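Local coordinates for protein Nrps/pks (Streptomyces albus, PDB 4OPF) that serves as a ketosynthase domain of the oxazolomycin synthase OzmH, an AT-less type I polyketide synthase, and probably accepts the growing acyl chain as a thioester, at residues D25-L30 with G342-V347; L304-A309 with S394-G399. All coordinates share one frame; numbering follows the deposited sequence.

Interaction 1 (D25-L30 with G342-V347); sequences DAYWRL and GVIKTV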
loop_
_atom_site.group_PDB
_atom_site.type_symbol
_atom_site.label_atom_id
_atom_site.label_comp_id
_atom_site.label_asym_id
_atom_site.label_seq_id
_atom_site.Cartn_x
_atom_site.Cartn_y
_atom_site.Cartn_z
ATOM N N ASP A 25 23.749 -2.452 -17.512
ATOM C CA ASP A 25 24.925 -3.113 -18.014
ATOM C C ASP A 25 26.123 -2.655 -17.193
ATOM O O ASP A 25 26.950 -3.467 -16.832
ATOM C CB ASP A 25 25.092 -2.835 -19.520
ATOM C CG ASP A 25 24.089 -3.633 -20.371
ATOM O OD1 ASP A 25 23.464 -4.593 -19.877
ATOM O OD2 ASP A 25 23.919 -3.301 -21.545
ATOM N N ALA A 26 26.201 -1.366 -16.880
ATOM C CA ALA A 26 27.258 -0.887 -16.035
ATOM C C ALA A 26 27.094 -1.413 -14.588
ATOM O O ALA A 26 28.069 -1.667 -13.893
ATOM C CB ALA A 26 27.352 0.638 -16.086
ATOM N N TYR A 27 25.859 -1.576 -14.124
ATOM C CA TYR A 27 25.634 -2.119 -12.819
ATOM C C TYR A 27 26.159 -3.577 -12.759
ATOM O O TYR A 27 26.793 -3.970 -11.803
ATOM C CB TYR A 27 24.148 -2.018 -12.470
ATOM C CG TYR A 27 23.761 -2.332 -11.072
ATOM C CD1 TYR A 27 24.440 -1.820 -9.993
ATOM C CD2 TYR A 27 22.642 -3.085 -10.828
ATOM C CE1 TYR A 27 24.034 -2.126 -8.687
ATOM C CE2 TYR A 27 22.178 -3.333 -9.562
ATOM C CZ TYR A 27 22.877 -2.851 -8.486
ATOM O OH TYR A 27 22.396 -3.181 -7.221
ATOM N N TRP A 28 25.868 -4.369 -13.762
ATOM C CA TRP A 28 26.351 -5.714 -13.823
ATOM C C TRP A 28 27.868 -5.748 -13.862
ATOM O O TRP A 28 28.445 -6.527 -13.173
ATOM C CB TRP A 28 25.795 -6.461 -15.022
ATOM C CG TRP A 28 26.344 -7.843 -15.111
ATOM C CD1 TRP A 28 27.207 -8.328 -16.064
ATOM C CD2 TRP A 28 26.162 -8.899 -14.162
ATOM N NE1 TRP A 28 27.529 -9.640 -15.766
ATOM C CE2 TRP A 28 26.883 -10.013 -14.623
ATOM C CE3 TRP A 28 25.406 -9.027 -12.999
ATOM C CZ2 TRP A 28 26.904 -11.216 -13.945
ATOM C CZ3 TRP A 28 25.372 -10.254 -12.347
ATOM C CH2 TRP A 28 26.142 -11.308 -12.798
ATOM N N ARG A 29 28.510 -4.879 -14.629
ATOM C CA ARG A 29 29.970 -4.810 -14.635
ATOM C C ARG A 29 30.517 -4.454 -13.259
ATOM O O ARG A 29 31.470 -5.097 -12.794
ATOM C CB ARG A 29 30.526 -3.840 -15.702
ATOM C CG ARG A 29 30.453 -4.438 -17.112
ATOM C CD ARG A 29 31.137 -3.628 -18.196
ATOM N NE ARG A 29 30.727 -2.217 -18.249
ATOM C CZ ARG A 29 29.675 -1.737 -18.946
ATOM N NH1 ARG A 29 29.401 -0.423 -18.923
ATOM N NH2 ARG A 29 28.870 -2.557 -19.650
ATOM N N LEU A 30 29.943 -3.445 -12.611
ATOM C CA LEU A 30 30.371 -3.061 -11.299
ATOM C C LEU A 30 30.311 -4.261 -10.333
ATOM O O LEU A 30 31.300 -4.544 -9.600
ATOM C CB LEU A 30 29.504 -1.921 -10.760
ATOM C CG LEU A 30 29.799 -1.424 -9.349
ATOM C CD1 LEU A 30 30.859 -0.362 -9.377
ATOM C CD2 LEU A 30 28.621 -0.829 -8.661
ATOM N N GLY A 342 18.965 -4.476 -4.574
ATOM C CA GLY A 342 19.102 -5.857 -4.274
ATOM C C GLY A 342 18.333 -6.760 -5.184
ATOM O O GLY A 342 18.873 -7.750 -5.623
ATOM N N VAL A 343 17.077 -6.427 -5.503
ATOM C CA VAL A 343 16.293 -7.241 -6.383
ATOM C C VAL A 343 16.894 -7.234 -7.776
ATOM O O VAL A 343 16.997 -8.273 -8.389
ATOM C CB VAL A 343 14.820 -6.769 -6.391
ATOM C CG1 VAL A 343 14.026 -7.366 -7.543
ATOM C CG2 VAL A 343 14.157 -7.153 -5.057
ATOM N N ILE A 344 17.324 -6.081 -8.264
ATOM C CA ILE A 344 17.897 -5.989 -9.626
ATOM C C ILE A 344 19.221 -6.799 -9.713
ATOM O O ILE A 344 19.427 -7.551 -10.675
ATOM C CB ILE A 344 18.089 -4.518 -10.060
ATOM C CG1 ILE A 344 16.684 -3.902 -10.300
ATOM C CG2 ILE A 344 18.954 -4.392 -11.308
ATOM C CD1 ILE A 344 16.687 -2.424 -10.580
ATOM N N LYS A 345 20.053 -6.686 -8.691
ATOM C CA LYS A 345 21.269 -7.494 -8.588
ATOM C C LYS A 345 20.978 -8.986 -8.718
ATOM O O LYS A 345 21.577 -9.690 -9.510
ATOM C CB LYS A 345 22.002 -7.257 -7.262
ATOM C CG LYS A 345 22.994 -8.378 -6.918
ATOM C CD LYS A 345 23.792 -8.039 -5.671
ATOM C CE LYS A 345 24.432 -9.277 -5.093
ATOM N NZ LYS A 345 25.163 -8.906 -3.836
ATOM N N THR A 346 20.050 -9.450 -7.925
ATOM C CA THR A 346 19.668 -10.855 -7.947
ATOM C C THR A 346 19.063 -11.287 -9.273
ATOM O O THR A 346 19.354 -12.378 -9.709
ATOM C CB THR A 346 18.667 -11.118 -6.830
ATOM O OG1 THR A 346 19.310 -10.794 -5.600
ATOM C CG2 THR A 346 18.334 -12.536 -6.770
ATOM N N VAL A 347 18.227 -10.438 -9.910
ATOM C CA VAL A 347 17.676 -10.758 -11.200
ATOM C C VAL A 347 18.801 -10.860 -12.199
ATOM O O VAL A 347 18.831 -11.764 -13.005
ATOM C CB VAL A 347 16.635 -9.710 -11.673
ATOM C CG1 VAL A 347 16.326 -9.904 -13.158
ATOM C CG2 VAL A 347 15.391 -9.769 -10.769
#
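Tyr27 reaches from helix 24-33 to Ile344 and Lys345 on helix 338-352, the latter a helix of the buried central layer of the thiolase fold. The contact is carried by this one aromatic side chain, whose CG stands anti to the backbone N (chi1 -170°) and which thereby extends straight out towards the other helix. Ile344 comes to the edge of the ring, near its plane: its branch methyl CG2 lies 3.8 Å from CE2 and 3.9 Å from CD2 of Tyr27. Further out, the phenol oxygen OH passes 4.1 Å from CB of Lys345, the two side chains crossing at about a right angle. That hydroxyl donates to the carbonyl of Ala341, one residue ahead of 342-347, which fixes the ring's polar end inside the apolar packing; Phe18 meets the ring as well. With an alanine in its place, Ile344 CG2 is likely to face a gap and the Ala341 carbonyl to lose its phenolic donor. Lys345 meets the tyrosine with CB and with its backbone N, 4.1 Å from CE2 of Tyr27, because the extended chain beyond CG carries NZ away to Glu293, a salt bridge, and Tyr291. Within helix 338-352, Gly342 O accepts from both OG1 and N of Thr346, each 3.1 Å away, the two donors approaching from opposite faces of the carbonyl plane.

Interaction 2 (L304-A309 with S394-G399); sequences LIELKA and SSFADG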
loop_
_atom_site.group_PDB
_atom_site.type_symbol
_atom_site.label_atom_id
_atom_site.label_comp_id
_atom_site.label_asym_id
_atom_site.label_seq_id
_atom_site.Cartn_x
_atom_site.Cartn_y
_atom_site.Cartn_z
ATOM N N LEU A 304 24.528 -10.398 13.386
ATOM C CA LEU A 304 24.570 -11.722 13.967
ATOM C C LEU A 304 23.179 -12.355 14.034
ATOM O O LEU A 304 22.990 -13.522 13.746
ATOM C CB LEU A 304 25.147 -11.628 15.367
ATOM C CG LEU A 304 25.215 -12.939 16.123
ATOM C CD1 LEU A 304 26.145 -13.892 15.380
ATOM C CD2 LEU A 304 25.661 -12.692 17.570
ATOM N N ILE A 305 22.206 -11.572 14.454
ATOM C CA ILE A 305 20.823 -12.015 14.470
ATOM C C ILE A 305 20.390 -12.477 13.085
ATOM O O ILE A 305 19.769 -13.568 12.934
ATOM C CB ILE A 305 19.904 -10.913 15.016
ATOM C CG1 ILE A 305 20.093 -10.867 16.541
ATOM C CG2 ILE A 305 18.457 -11.151 14.597
ATOM C CD1 ILE A 305 19.499 -9.640 17.186
ATOM N N GLU A 306 20.740 -11.689 12.082
ATOM C CA GLU A 306 20.381 -12.048 10.723
ATOM C C GLU A 306 20.976 -13.370 10.300
ATOM O O GLU A 306 20.283 -14.190 9.693
ATOM C CB GLU A 306 20.706 -10.957 9.677
ATOM C CG GLU A 306 20.300 -11.440 8.298
ATOM C CD GLU A 306 20.446 -10.436 7.116
ATOM O OE1 GLU A 306 21.288 -9.485 7.236
ATOM O OE2 GLU A 306 19.732 -10.659 6.052
ATOM N N LEU A 307 22.261 -13.567 10.553
ATOM C CA LEU A 307 22.928 -14.811 10.144
ATOM C C LEU A 307 22.333 -16.063 10.844
ATOM O O LEU A 307 22.128 -17.079 10.233
ATOM C CB LEU A 307 24.415 -14.743 10.471
ATOM C CG LEU A 307 25.228 -13.746 9.635
ATOM C CD1 LEU A 307 26.648 -13.830 10.119
ATOM C CD2 LEU A 307 25.220 -14.004 8.159
ATOM N N LYS A 308 22.013 -15.951 12.114
ATOM C CA LYS A 308 21.366 -17.054 12.822
ATOM C C LYS A 308 19.980 -17.292 12.307
ATOM O O LYS A 308 19.543 -18.417 12.242
ATOM C CB LYS A 308 21.292 -16.747 14.308
ATOM C CG LYS A 308 22.677 -16.750 14.937
ATOM C CD LYS A 308 22.597 -16.482 16.437
ATOM C CE LYS A 308 23.999 -16.500 17.061
ATOM N NZ LYS A 308 24.032 -16.091 18.503
ATOM N N ALA A 309 19.274 -16.240 11.908
ATOM C CA ALA A 309 17.908 -16.432 11.433
ATOM C C ALA A 309 17.896 -17.106 10.056
ATOM O O ALA A 309 17.056 -18.008 9.779
ATOM C CB ALA A 309 17.180 -15.088 11.367
ATOM N N SER A 394 16.357 -9.817 1.203
ATOM C CA SER A 394 15.797 -9.398 2.444
ATOM C C SER A 394 15.942 -7.927 2.620
ATOM O O SER A 394 16.968 -7.352 2.265
ATOM C CB SER A 394 16.562 -10.029 3.579
ATOM O OG SER A 394 16.268 -11.412 3.633
ATOM N N SER A 395 14.967 -7.328 3.286
ATOM C CA SER A 395 15.114 -5.977 3.769
ATOM C C SER A 395 14.388 -5.798 5.085
ATOM O O SER A 395 13.181 -5.946 5.127
ATOM C CB SER A 395 14.533 -5.027 2.707
ATOM O OG SER A 395 14.823 -3.704 3.071
ATOM N N PHE A 396 15.119 -5.498 6.162
ATOM C CA PHE A 396 14.595 -5.438 7.495
ATOM C C PHE A 396 14.896 -4.029 7.980
ATOM O O PHE A 396 16.033 -3.687 8.215
ATOM C CB PHE A 396 15.271 -6.422 8.399
ATOM C CG PHE A 396 15.295 -7.851 7.925
ATOM C CD1 PHE A 396 14.300 -8.403 7.153
ATOM C CD2 PHE A 396 16.320 -8.654 8.318
ATOM C CE1 PHE A 396 14.328 -9.732 6.792
ATOM C CE2 PHE A 396 16.371 -9.965 7.957
ATOM C CZ PHE A 396 15.391 -10.518 7.193
ATOM N N ALA A 397 13.885 -3.186 8.051
ATOM C CA ALA A 397 14.043 -1.769 8.320
ATOM C C ALA A 397 13.955 -1.484 9.793
ATOM O O ALA A 397 13.188 -2.094 10.493
ATOM C CB ALA A 397 12.965 -1.012 7.576
ATOM N N ASP A 398 14.729 -0.508 10.255
ATOM C CA ASP A 398 14.655 -0.008 11.637
ATOM C C ASP A 398 13.247 0.360 12.118
ATOM O O ASP A 398 12.860 -0.025 13.233
ATOM C CB ASP A 398 15.614 1.183 11.831
ATOM C CG ASP A 398 17.061 0.731 12.096
ATOM O OD1 ASP A 398 17.287 -0.477 12.397
ATOM O OD2 ASP A 398 17.963 1.596 11.996
ATOM N N GLY A 399 12.486 1.056 11.278
ATOM C CA GLY A 399 11.045 1.267 11.530
ATOM C C GLY A 399 10.157 0.083 11.984
ATOM O O GLY A 399 9.128 0.297 12.573
HETATM O O HOH W 1 18.099 -12.437 5.231
#
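Glu306 and Phe396 mark the closest approach of the two backbones, their CA atoms 9.4 Å apart, where helix 300-314 passes the end of strand 390-396 just before the chain leaves the sheet. Across such a spacing the main chains do not meet, and side chains from both segments fill the interval. Glu306 spans most of it: CG is anti to the backbone N (chi1 180°) and the chain stays extended, which delivers the carboxylate to the strand. Its OE2 lies 3.9 Å from CE2 of Phe396, with the carboxylate and ring planes inclined at 57°, and 4.1 Å from CB of Ser394. The polar link is indirect. A water donates to Glu306 OE2 over 2.5 Å and is hydrogen-bonded at 2.6 Å to Ser394 OG, the hydroxyl that also bonds His404 ND1. The carboxylate is gripped from the loop that follows strand 291-293 too: OE2 accepts from Asn295 N and OE1 from Ala296 N, so three donors fix its rotation. Asn295 in turn offers its side-chain oxygen OD1 to the backbone N of Phe396, and thus ties the strand end to the same loop that the glutamate holds. The arrangement is typical of the ketosynthase active-site region, where a helix glutamate fastens the loop that in most relatives carries the histidine of the HGTGT motif, a position that Asn295 probably occupies here.

Overall arrangement
Both contacts are buried and belong to the same ketosynthase fold, but they join different elements: interaction 1 pairs two helices, whereas interaction 2 sets a helix against the end of a sheet strand. Their centres lie 22 Å apart and their nearest atoms about 7 Å, without touching. Interaction 1, nearer the centre of the chain, is mainly apolar; interaction 2 lies further out and is largely polar, with a water built into it. The two still share neighbours: Thr346 of helix 338-352 packs on strand 390-396, which ends in interaction 2, and Glu293, the salt-bridge partner of Lys345, is backbone-bonded to Ser394.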